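Local coordinates for protein RmpD (Hexulose-6-phosphate synthase) (PDB 3EXR) that is a TIM-barrel protein of the HUMPS family that assembles as a pair of identical chains, at residues 66-78 against 89-103. Residues are numbered along the deposited sequence; the frame is centred on the assembly and turned at random.
Sequences KCADAGGTVAKNN and ICSATIPTMKAARKA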
# COMPACT_ATOMS: atom_id res chain seq x y z
N LYS A 66 -0.97 0.19 4.61
CA LYS A 66 -1.99 -0.14 3.62
C LYS A 66 -1.68 -1.51 3.01
O LYS A 66 -1.76 -1.73 1.79
CB LYS A 66 -2.11 0.96 2.57
CG LYS A 66 -2.69 2.24 3.17
CD LYS A 66 -2.98 3.31 2.13
CE LYS A 66 -3.72 4.52 2.70
NZ LYS A 66 -3.00 5.21 3.84
N CYS A 67 -1.30 -2.42 3.91
CA CYS A 67 -0.88 -3.77 3.55
C CYS A 67 -1.91 -4.53 2.72
O CYS A 67 -3.09 -4.60 3.09
CB CYS A 67 -0.54 -4.54 4.82
SG CYS A 67 -0.20 -6.24 4.57
N ALA A 68 -1.45 -5.04 1.58
CA ALA A 68 -2.30 -5.81 0.65
C ALA A 68 -2.02 -7.30 0.65
O ALA A 68 -2.87 -8.07 0.21
CB ALA A 68 -2.16 -5.29 -0.77
N ASP A 69 -0.82 -7.69 1.10
CA ASP A 69 -0.37 -9.06 1.00
C ASP A 69 0.81 -9.26 1.97
O ASP A 69 1.37 -8.28 2.49
CB ASP A 69 0.05 -9.33 -0.45
CG ASP A 69 0.07 -10.80 -0.84
OD1 ASP A 69 -0.16 -11.70 0.01
OD2 ASP A 69 0.38 -11.08 -2.01
N ALA A 70 1.17 -10.52 2.21
CA ALA A 70 2.19 -10.86 3.21
C ALA A 70 1.85 -10.22 4.56
O ALA A 70 2.69 -9.58 5.22
CB ALA A 70 3.59 -10.45 2.72
N GLY A 71 0.59 -10.41 4.98
CA GLY A 71 0.08 -9.74 6.16
C GLY A 71 0.85 -10.05 7.42
O GLY A 71 1.13 -9.15 8.20
N GLY A 72 1.23 -11.30 7.60
CA GLY A 72 1.98 -11.71 8.78
C GLY A 72 3.34 -11.04 8.85
O GLY A 72 3.78 -10.61 9.92
N THR A 73 4.02 -10.96 7.72
CA THR A 73 5.35 -10.39 7.65
C THR A 73 5.34 -8.90 7.86
O THR A 73 6.11 -8.38 8.66
CB THR A 73 6.02 -10.75 6.27
OG1 THR A 73 6.14 -12.17 6.16
CG2 THR A 73 7.43 -10.15 6.14
N VAL A 74 4.46 -8.19 7.17
CA VAL A 74 4.43 -6.72 7.27
C VAL A 74 3.99 -6.30 8.70
O VAL A 74 4.56 -5.37 9.30
CB VAL A 74 3.54 -6.10 6.14
CG1 VAL A 74 3.38 -4.55 6.30
CG2 VAL A 74 4.05 -6.50 4.72
N ALA A 75 3.00 -7.00 9.25
CA ALA A 75 2.55 -6.75 10.63
C ALA A 75 3.64 -7.01 11.64
O ALA A 75 3.92 -6.18 12.49
CB ALA A 75 1.32 -7.57 10.97
N LYS A 76 4.29 -8.17 11.54
CA LYS A 76 5.45 -8.46 12.41
C LYS A 76 6.54 -7.41 12.27
O LYS A 76 7.08 -6.94 13.27
CB LYS A 76 6.02 -9.86 12.19
CG LYS A 76 7.14 -10.21 13.18
CD LYS A 76 7.84 -11.51 12.83
CE LYS A 76 8.61 -12.05 14.04
NZ LYS A 76 9.29 -13.34 13.67
N ASN A 77 6.88 -7.04 11.04
CA ASN A 77 7.92 -6.04 10.83
C ASN A 77 7.67 -4.72 11.51
O ASN A 77 8.61 -4.11 12.02
CB ASN A 77 8.19 -5.79 9.35
CG ASN A 77 8.93 -6.96 8.66
OD1 ASN A 77 9.48 -7.84 9.32
ND2 ASN A 77 8.95 -6.93 7.32
N ASN A 78 6.42 -4.26 11.50
CA ASN A 78 6.08 -2.99 12.14
C ASN A 78 5.78 -3.12 13.62
O ASN A 78 6.05 -2.19 14.35
CB ASN A 78 4.94 -2.30 11.40
CG ASN A 78 5.39 -1.76 10.07
OD1 ASN A 78 5.96 -0.68 10.00
ND2 ASN A 78 5.20 -2.54 9.02
N ILE A 89 -5.10 -2.31 3.34
CA ILE A 89 -6.00 -1.84 2.30
C ILE A 89 -7.20 -2.81 2.24
O ILE A 89 -7.07 -4.00 2.49
CB ILE A 89 -5.23 -1.69 0.94
CG1 ILE A 89 -6.05 -0.90 -0.10
CG2 ILE A 89 -4.75 -3.03 0.40
CD1 ILE A 89 -6.28 0.56 0.32
N CYS A 90 -8.37 -2.29 1.91
CA CYS A 90 -9.58 -3.11 1.92
C CYS A 90 -9.55 -4.22 0.86
O CYS A 90 -10.34 -5.16 0.93
CB CYS A 90 -10.82 -2.23 1.75
SG CYS A 90 -10.78 -1.14 0.31
N SER A 91 -8.67 -4.08 -0.13
CA SER A 91 -8.39 -5.07 -1.18
C SER A 91 -7.76 -6.35 -0.65
O SER A 91 -7.80 -7.39 -1.31
CB SER A 91 -7.40 -4.49 -2.21
OG SER A 91 -7.85 -3.30 -2.79
N ALA A 92 -7.04 -6.25 0.46
CA ALA A 92 -6.42 -7.41 1.07
C ALA A 92 -7.46 -8.49 1.36
O ALA A 92 -8.57 -8.21 1.79
CB ALA A 92 -5.70 -7.01 2.35
N THR A 93 -7.09 -9.74 1.12
CA THR A 93 -8.01 -10.84 1.39
C THR A 93 -8.16 -11.07 2.88
O THR A 93 -7.36 -10.59 3.69
CB THR A 93 -7.49 -12.12 0.76
OG1 THR A 93 -6.27 -12.49 1.42
CG2 THR A 93 -7.23 -11.91 -0.74
N ILE A 94 -9.19 -11.84 3.24
CA ILE A 94 -9.44 -12.21 4.62
C ILE A 94 -8.25 -13.00 5.21
O ILE A 94 -7.80 -12.67 6.29
CB ILE A 94 -10.81 -12.97 4.77
CG1 ILE A 94 -11.98 -12.00 4.54
CG2 ILE A 94 -10.91 -13.64 6.13
CD1 ILE A 94 -12.06 -10.88 5.53
N PRO A 95 -7.70 -14.00 4.50
CA PRO A 95 -6.48 -14.64 5.04
C PRO A 95 -5.31 -13.67 5.31
O PRO A 95 -4.66 -13.77 6.35
CB PRO A 95 -6.13 -15.70 3.98
CG PRO A 95 -7.46 -16.01 3.34
CD PRO A 95 -8.17 -14.70 3.28
N THR A 96 -5.08 -12.73 4.40
CA THR A 96 -4.04 -11.72 4.61
C THR A 96 -4.33 -10.87 5.87
O THR A 96 -3.45 -10.62 6.71
CB THR A 96 -3.93 -10.83 3.39
OG1 THR A 96 -3.39 -11.58 2.29
CG2 THR A 96 -3.02 -9.63 3.65
N MET A 97 -5.58 -10.40 5.99
CA MET A 97 -5.96 -9.59 7.16
C MET A 97 -5.87 -10.38 8.47
O MET A 97 -5.38 -9.86 9.47
CB MET A 97 -7.36 -8.99 7.02
CG MET A 97 -7.50 -7.95 5.92
SD MET A 97 -9.14 -7.25 6.01
CE MET A 97 -9.11 -6.03 4.68
N LYS A 98 -6.31 -11.64 8.46
CA LYS A 98 -6.17 -12.48 9.66
C LYS A 98 -4.71 -12.72 10.01
O LYS A 98 -4.35 -12.68 11.19
CB LYS A 98 -6.86 -13.84 9.47
CG LYS A 98 -8.33 -13.85 9.69
CD LYS A 98 -8.83 -15.32 9.72
CE LYS A 98 -10.38 -15.39 9.86
NZ LYS A 98 -11.01 -16.52 9.06
N ALA A 99 -3.87 -12.96 9.02
CA ALA A 99 -2.45 -13.21 9.31
C ALA A 99 -1.80 -11.98 9.94
O ALA A 99 -0.98 -12.09 10.85
CB ALA A 99 -1.69 -13.63 8.05
N ALA A 100 -2.20 -10.79 9.46
CA ALA A 100 -1.67 -9.54 9.97
C ALA A 100 -2.15 -9.33 11.40
O ALA A 100 -1.35 -9.00 12.28
CB ALA A 100 -2.12 -8.38 9.08
N ARG A 101 -3.44 -9.57 11.64
CA ARG A 101 -3.97 -9.45 13.01
C ARG A 101 -3.27 -10.40 13.98
O ARG A 101 -2.90 -10.00 15.09
CB ARG A 101 -5.47 -9.67 13.07
CG ARG A 101 -6.00 -9.56 14.48
CD ARG A 101 -7.50 -9.58 14.58
NE ARG A 101 -8.08 -10.85 14.16
CZ ARG A 101 -8.21 -11.92 14.93
NH1 ARG A 101 -7.79 -11.90 16.19
NH2 ARG A 101 -8.78 -13.02 14.42
N LYS A 102 -3.11 -11.65 13.57
CA LYS A 102 -2.45 -12.64 14.42
C LYS A 102 -1.02 -12.22 14.75
O LYS A 102 -0.58 -12.36 15.88
CB LYS A 102 -2.51 -14.05 13.81
CG LYS A 102 -3.92 -14.66 13.78
CD LYS A 102 -3.91 -16.13 13.23
CE LYS A 102 -5.35 -16.62 12.82
NZ LYS A 102 -5.39 -17.86 11.96
N ALA A 103 -0.31 -11.69 13.76
CA ALA A 103 1.08 -11.29 13.98
C ALA A 103 1.22 -10.08 14.89
O ALA A 103 2.11 -10.04 15.75
CB ALA A 103 1.80 -11.03 12.67
O HOH W 1 -4.22 -10.42 0.01
O HOH W 2 -0.87 -12.75 3.44
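Two consecutive beta-alpha units of the TIM barrel meet here: strand 60-67 and helix 71-79 lie against the end of strand 85-89 and helix 94-107, and the pairing runs from Ile89 beside Cys67 to Ala103 beside Ala75. At the strand ends Ile89 N gives a hydrogen bond to Cys67 O (3.1 Å), bent at the hydrogen (136°) and arriving well above the carbonyl plane. The CG2 branch of Ile89, which lies between its backbone N and carbonyl carbon, meets Ala68 CB at 3.6 Å. Ala92 CB then sits against the carbonyl oxygens of Cys67 and Ala68.

In the first turn of helix 94-107, Thr96 turns its two branches to different tasks. CG2 packs on Asp69 CA at 3.8 Å, while OG1, set anti to the carbonyl carbon by a chi1 of -69°, bonds two waters. One of them also donates to Ala68 O (2.7 Å) and accepts from Thr93 N; the other accepts from Gly71 N, in the first turn of its helix. Asp69 OD1 receives Ala70 N, and OD2 accepts a hydrogen bond from Tyr119 OH and forms a salt bridge with Arg144, both of the second subunit.

The axes of 71-78 and 94-103 run roughly parallel, crossing at -28° with a closest approach of 7.1 Å. This closeness is consistent with glycine at position 71, where a beta carbon would fall on Thr96 O; Gly71 O makes a CA-H...O contact with Ala100 CA at 3.3 Å. One turn on, Ala75 CB lies 3.9 Å from Ala103 CB.

The chemistry is thus graded, from a direct backbone bond through water bridges to glycine-alanine packing. The bridges give Ala68 O, Thr93 N and Gly71 N polar partners where the two chain segments do not bond directly, and Asp69 links this region to the dimer interface.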